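Local coordinates for cupin type-2 domain-containing protein (PDB 1YHF), which is of unknown function but carries a cupin-2 beta-barrel domain, the fold of a large family of small-molecule-binding proteins and enzymes, at residues 22-27 against 101-106; 28-33 against 44-49. All blocks are in the same frame, centred on the assembly; numbering follows the deposited sequence.

Contact 1. Residues 22-27 against 101-106; sequences VMIEQD and VEAFQM
Ile-24 lays its two branches against Ala-103 where the loop 22-27 runs beside strand 104-111, along the outside of the cupin beta-barrel, whose two antiparallel sheets face each other. Its CG2 methyl comes within 3.6 Å of Ala-103 CB, and CD1 touches the same methyl at 3.7 Å, so the alanine fits between the short and the long branch. With CG1 beside the backbone N and CG2 anti to it (chi1 -68°), both branches are turned to the strand. The sole hydrogen bond between the two segments is made two residues further along the strand. There Gln-105 NE2 donates to Val-22 O over 2.8 Å, nearly straight at 165°. The oxygen lies almost in the plane of the Gln-105 amide, whereas the donor approaches from above the plane of the Val-22 carbonyl.

The glutamine reaches the loop because its chain is extended beyond CG, and it crosses the side chain of Ile-24 at about a right angle. Ile-24 CG1 packs on Gln-105 CG at 4.0 Å, which lets the aliphatic part of a polar, buried residue join the apolar patch. Both ends of the amide are used: OE1 is hydrogen-bonded to Ser-68 OG, and NE2 has a second, weak bond to Thr-19 O. Because NE2 faces carbonyl oxygens, which can only accept, the flip of the amide is settled.

Further out, Gln-105 is paired through its backbone with Leu-67, while Phe-104 pairs with Leu-47 on the other neighbouring strand. The CB of Phe-104 points away from the loop, and its ring packs on Ile-66 and on Ala-71 of the other sheet. Val-22 packs its side chain on Val-44 and Leu-30. On the amide's far side, Gln-105 OE1 lies 4.1 Å from Ile-24 CD1.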
loop_
_atom_site.group_PDB
_atom_site.type_symbol
_atom_site.label_atom_id
_atom_site.label_comp_id
_atom_site.label_asym_id
_atom_site.label_seq_id
_atom_site.Cartn_x
_atom_site.Cartn_y
_atom_site.Cartn_z
ATOM N N VAL A 22 5.500 9.053 -4.949
ATOM C CA VAL A 22 5.214 7.941 -5.857
ATOM C C VAL A 22 4.171 8.382 -6.888
ATOM O O VAL A 22 2.961 8.315 -6.648
ATOM C CB VAL A 22 4.779 6.634 -5.109
ATOM C CG1 VAL A 22 4.758 5.470 -6.061
ATOM C CG2 VAL A 22 5.766 6.289 -4.015
HETATM N N MSE A 23 4.668 8.870 -8.026
HETATM C CA MSE A 23 3.816 9.404 -9.076
HETATM C C MSE A 23 3.018 8.295 -9.773
HETATM O O MSE A 23 3.424 7.134 -9.776
HETATM C CB MSE A 23 4.662 10.209 -10.074
HETATM C CG MSE A 23 5.464 11.349 -9.388
HETATM SE SE MSE A 23 4.268 12.776 -8.769
HETATM C CE MSE A 23 4.109 13.665 -10.484
ATOM N N ILE A 24 1.854 8.646 -10.310
ATOM C CA ILE A 24 1.060 7.696 -11.089
ATOM C C ILE A 24 1.654 7.647 -12.497
ATOM O O ILE A 24 1.824 8.693 -13.125
ATOM C CB ILE A 24 -0.434 8.109 -11.145
ATOM C CG1 ILE A 24 -1.083 7.966 -9.763
ATOM C CG2 ILE A 24 -1.167 7.282 -12.189
ATOM C CD1 ILE A 24 -2.352 8.781 -9.556
ATOM N N GLU A 25 2.003 6.462 -12.992
ATOM C CA GLU A 25 2.571 6.386 -14.347
ATOM C C GLU A 25 1.714 5.526 -15.259
ATOM O O GLU A 25 1.237 4.461 -14.844
ATOM C CB GLU A 25 4.018 5.860 -14.350
ATOM C CG GLU A 25 5.012 6.574 -13.404
ATOM C CD GLU A 25 5.369 7.992 -13.846
ATOM O OE1 GLU A 25 5.153 8.332 -15.030
ATOM O OE2 GLU A 25 5.847 8.772 -12.991
ATOM N N GLN A 26 1.556 5.979 -16.506
ATOM C CA GLN A 26 0.692 5.333 -17.494
ATOM C C GLN A 26 0.960 3.836 -17.559
ATOM O O GLN A 26 2.108 3.415 -17.758
ATOM C CB GLN A 26 0.855 5.961 -18.900
ATOM C CG GLN A 26 0.393 7.430 -19.021
ATOM C CD GLN A 26 0.268 7.911 -20.482
ATOM O OE1 GLN A 26 -0.197 7.164 -21.373
ATOM N NE2 GLN A 26 0.663 9.174 -20.727
ATOM N N ASP A 27 -0.105 3.060 -17.356
ATOM C CA ASP A 27 -0.103 1.586 -17.448
ATOM C C ASP A 27 0.906 0.838 -16.551
ATOM O O ASP A 27 1.331 -0.283 -16.873
ATOM C CB ASP A 27 0.058 1.153 -18.910
ATOM C CG ASP A 27 -1.056 1.670 -19.782
ATOM O OD1 ASP A 27 -2.191 1.783 -19.274
ATOM O OD2 ASP A 27 -0.785 1.982 -20.959
ATOM N N VAL A 101 -9.684 0.933 -9.718
ATOM C CA VAL A 101 -10.872 1.474 -10.390
ATOM C C VAL A 101 -10.538 2.767 -11.137
ATOM O O VAL A 101 -10.943 2.963 -12.295
ATOM C CB VAL A 101 -12.019 1.737 -9.401
ATOM C CG1 VAL A 101 -13.252 2.289 -10.153
ATOM C CG2 VAL A 101 -12.378 0.464 -8.678
ATOM N N GLU A 102 -9.822 3.647 -10.448
ATOM C CA GLU A 102 -9.170 4.800 -11.056
ATOM C C GLU A 102 -7.719 4.643 -10.655
ATOM O O GLU A 102 -7.411 3.813 -9.793
ATOM C CB GLU A 102 -9.685 6.107 -10.466
ATOM C CG GLU A 102 -11.178 6.210 -10.316
ATOM C CD GLU A 102 -11.592 7.481 -9.600
ATOM O OE1 GLU A 102 -10.716 8.166 -9.015
ATOM O OE2 GLU A 102 -12.799 7.788 -9.601
ATOM N N ALA A 103 -6.835 5.428 -11.252
ATOM C CA ALA A 103 -5.462 5.514 -10.759
ATOM C C ALA A 103 -5.553 5.840 -9.262
ATOM O O ALA A 103 -6.375 6.661 -8.838
ATOM C CB ALA A 103 -4.682 6.592 -11.504
ATOM N N PHE A 104 -4.759 5.156 -8.453
ATOM C CA PHE A 104 -4.752 5.466 -7.038
ATOM C C PHE A 104 -3.347 5.361 -6.456
ATOM O O PHE A 104 -2.454 4.752 -7.069
ATOM C CB PHE A 104 -5.797 4.617 -6.287
ATOM C CG PHE A 104 -5.381 3.179 -6.015
ATOM C CD1 PHE A 104 -4.651 2.855 -4.871
ATOM C CD2 PHE A 104 -5.778 2.144 -6.865
ATOM C CE1 PHE A 104 -4.289 1.528 -4.586
ATOM C CE2 PHE A 104 -5.420 0.813 -6.596
ATOM C CZ PHE A 104 -4.663 0.508 -5.445
ATOM N N GLN A 105 -3.166 5.996 -5.296
ATOM C CA GLN A 105 -1.929 5.927 -4.502
ATOM C C GLN A 105 -2.345 5.507 -3.109
ATOM O O GLN A 105 -3.428 5.917 -2.634
ATOM C CB GLN A 105 -1.243 7.292 -4.451
ATOM C CG GLN A 105 -0.657 7.723 -5.794
ATOM C CD GLN A 105 -0.567 9.205 -5.918
ATOM O OE1 GLN A 105 -1.538 9.916 -5.650
ATOM N NE2 GLN A 105 0.592 9.695 -6.296
HETATM N N MSE A 106 -1.512 4.678 -2.470
HETATM C CA MSE A 106 -1.789 4.160 -1.135
HETATM C C MSE A 106 -0.560 4.009 -0.256
HETATM O O MSE A 106 0.564 3.834 -0.747
HETATM C CB MSE A 106 -2.473 2.787 -1.217
HETATM C CG MSE A 106 -1.667 1.722 -1.903
HETATM SE SE MSE A 106 -2.419 -0.057 -1.449
HETATM C CE MSE A 106 -1.521 -1.060 -2.772
#

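Contact 2. Residues 28-33 against 44-49; sequences QMLSRT and VFSLDK
Two hydrogen bonds grip Ser-46 OG: a water donates to it at 2.7 Å, and it is hydrogen-bonded to Met-23 O, a pure acceptor in the loop 22-27. The same water donates to Gln-28 O, which also accepts from Asp-48 N almost along its C=O axis, so two donors grip it where the strand pairing ends. With chi1 at 75°, Ser-46 OG sits in the crowded position between its backbone N and carbonyl carbon, 3.4 Å from Leu-30 CB.

Inside the pairing, Leu-30 and Ser-46 exchange both backbone bonds, as do Arg-32 and Val-44; Ser-46 N to Leu-30 O measures 2.8 Å. On one face, Met-29 and Leu-47 lie side by side, Met-29 CG being 3.8 Å from Leu-47 CD1. The Met-29 chain runs extended through chi1 (179°) and chi2, which carries SE alongside Phe-45, an oblique Met-aromatic contact with SE 5.2 Å from the ring centroid; the bend at chi3 turns only CE. Ser-31 CB touches Phe-45 CE1 at 3.8 Å. Arg-32 leads its guanidinium off to Glu-21 O and Asn-9 O. The pairing belongs to an antiparallel beta hairpin whose strand 29-37 is outermost, within this chain, in the five-stranded sheet of the cupin fold.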
loop_
_atom_site.group_PDB
_atom_site.type_symbol
_atom_site.label_atom_id
_atom_site.label_comp_id
_atom_site.label_asym_id
_atom_site.label_seq_id
_atom_site.Cartn_x
_atom_site.Cartn_y
_atom_site.Cartn_z
ATOM N N GLN A 28 1.259 1.461 -15.427
ATOM C CA GLN A 28 2.315 0.961 -14.559
ATOM C C GLN A 28 1.940 1.047 -13.099
ATOM O O GLN A 28 0.953 1.696 -12.730
ATOM C CB GLN A 28 3.616 1.749 -14.780
ATOM C CG GLN A 28 4.313 1.388 -16.080
ATOM C CD GLN A 28 5.353 2.408 -16.469
ATOM O OE1 GLN A 28 6.545 2.220 -16.215
ATOM N NE2 GLN A 28 4.911 3.498 -17.079
HETATM N N MSE A 29 2.748 0.366 -12.294
HETATM C CA MSE A 29 2.650 0.347 -10.848
HETATM C C MSE A 29 4.028 0.704 -10.335
HETATM O O MSE A 29 5.039 0.201 -10.837
HETATM C CB MSE A 29 2.245 -1.034 -10.347
HETATM C CG MSE A 29 2.145 -1.094 -8.828
HETATM SE SE MSE A 29 1.406 -2.762 -8.136
HETATM C CE MSE A 29 2.984 -3.912 -8.440
ATOM N N LEU A 30 4.054 1.588 -9.340
ATOM C CA LEU A 30 5.289 2.086 -8.753
ATOM C C LEU A 30 5.237 1.911 -7.264
ATOM O O LEU A 30 4.175 2.010 -6.642
ATOM C CB LEU A 30 5.483 3.584 -9.025
ATOM C CG LEU A 30 6.114 4.117 -10.290
ATOM C CD1 LEU A 30 5.135 4.074 -11.459
ATOM C CD2 LEU A 30 6.622 5.560 -10.072
ATOM N N SER A 31 6.407 1.669 -6.687
ATOM C CA SER A 31 6.490 1.534 -5.271
ATOM C C SER A 31 7.741 2.142 -4.717
ATOM O O SER A 31 8.796 2.159 -5.368
ATOM C CB SER A 31 6.289 0.059 -4.832
ATOM O OG SER A 31 7.377 -0.775 -5.175
ATOM N N ARG A 32 7.586 2.677 -3.514
ATOM C CA ARG A 32 8.672 3.156 -2.730
ATOM C C ARG A 32 8.591 2.389 -1.435
ATOM O O ARG A 32 7.646 2.573 -0.649
ATOM C CB ARG A 32 8.507 4.653 -2.491
ATOM C CG ARG A 32 9.733 5.302 -1.922
ATOM C CD ARG A 32 9.489 6.790 -1.755
ATOM N NE ARG A 32 9.482 7.530 -3.028
ATOM C CZ ARG A 32 10.509 8.223 -3.516
ATOM N NH1 ARG A 32 11.699 8.249 -2.887
ATOM N NH2 ARG A 32 10.344 8.889 -4.653
ATOM N N THR A 33 9.561 1.495 -1.238
ATOM C CA THR A 33 9.553 0.600 -0.084
ATOM C C THR A 33 10.329 1.181 1.099
ATOM O O THR A 33 11.568 1.205 1.101
ATOM C CB THR A 33 10.062 -0.809 -0.440
ATOM O OG1 THR A 33 9.320 -1.319 -1.548
ATOM C CG2 THR A 33 9.917 -1.765 0.743
ATOM N N VAL A 44 4.869 2.702 -0.106
ATOM C CA VAL A 44 3.965 3.618 -0.811
ATOM C C VAL A 44 3.832 3.118 -2.258
ATOM O O VAL A 44 4.820 2.805 -2.890
ATOM C CB VAL A 44 4.499 5.057 -0.798
ATOM C CG1 VAL A 44 3.401 6.028 -1.355
ATOM C CG2 VAL A 44 4.857 5.452 0.624
ATOM N N PHE A 45 2.606 3.020 -2.748
ATOM C CA PHE A 45 2.330 2.493 -4.086
ATOM C C PHE A 45 1.614 3.532 -4.932
ATOM O O PHE A 45 0.899 4.379 -4.408
ATOM C CB PHE A 45 1.366 1.312 -3.994
ATOM C CG PHE A 45 2.008 0.002 -3.655
ATOM C CD1 PHE A 45 2.618 -0.766 -4.652
ATOM C CD2 PHE A 45 1.961 -0.496 -2.358
ATOM C CE1 PHE A 45 3.187 -2.015 -4.356
ATOM C CE2 PHE A 45 2.541 -1.730 -2.043
ATOM C CZ PHE A 45 3.149 -2.501 -3.055
ATOM N N SER A 46 1.775 3.444 -6.245
ATOM C CA SER A 46 0.806 4.039 -7.148
ATOM C C SER A 46 0.437 2.979 -8.182
ATOM O O SER A 46 1.299 2.276 -8.661
ATOM C CB SER A 46 1.395 5.270 -7.839
ATOM O OG SER A 46 2.306 4.896 -8.853
ATOM N N LEU A 47 -0.840 2.890 -8.532
ATOM C CA LEU A 47 -1.268 2.045 -9.645
ATOM C C LEU A 47 -2.047 2.912 -10.600
ATOM O O LEU A 47 -2.926 3.651 -10.162
ATOM C CB LEU A 47 -2.174 0.925 -9.155
ATOM C CG LEU A 47 -1.606 -0.288 -8.404
ATOM C CD1 LEU A 47 -1.029 0.045 -7.012
ATOM C CD2 LEU A 47 -2.682 -1.360 -8.272
ATOM N N ASP A 48 -1.757 2.827 -11.896
ATOM C CA ASP A 48 -2.619 3.468 -12.888
ATOM C C ASP A 48 -3.945 2.737 -12.953
ATOM O O ASP A 48 -4.050 1.569 -12.550
ATOM C CB ASP A 48 -1.969 3.471 -14.280
ATOM C CG ASP A 48 -2.617 4.494 -15.243
ATOM O OD1 ASP A 48 -3.323 5.416 -14.769
ATOM O OD2 ASP A 48 -2.429 4.352 -16.478
ATOM N N LYS A 49 -4.953 3.434 -13.464
ATOM C CA LYS A 49 -6.277 2.878 -13.694
ATOM C C LYS A 49 -6.187 1.535 -14.420
ATOM O O LYS A 49 -5.460 1.410 -15.414
ATOM C CB LYS A 49 -7.125 3.881 -14.489
ATOM C CG LYS A 49 -8.483 3.356 -14.934
ATOM C CD LYS A 49 -9.459 4.485 -15.272
ATOM C CE LYS A 49 -9.088 5.149 -16.588
ATOM N NZ LYS A 49 -9.858 6.418 -16.793
HETATM O O HOH W 1 1.372 4.314 -11.315
#

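Overall arrangement
Both contacts use the same sheet, in which strands 40-47 and 104-111 are neighbours, contact 2 lying nearer the chain's centre. Each has a buried side, Val-22, Phe-104 and Gln-105 in contact 1 and Val-44, Ser-46 and Leu-47 in contact 2, and an exposed one, Met-23 in the first and Gln-28, Met-29 and Ser-31 in the second. Contact 2 is built mainly from backbone pairing; contact 1 depends on one side-chain amide and a small apolar patch, and buries about half as much surface. They also meet: Asp-27 N reaches Asp-48 OD2, and Glu-25 CG packs on Leu-30 CD1. Loop 22-27 crosses the face bearing Leu-30 and Ser-46, then turns into the edge strand of contact 2.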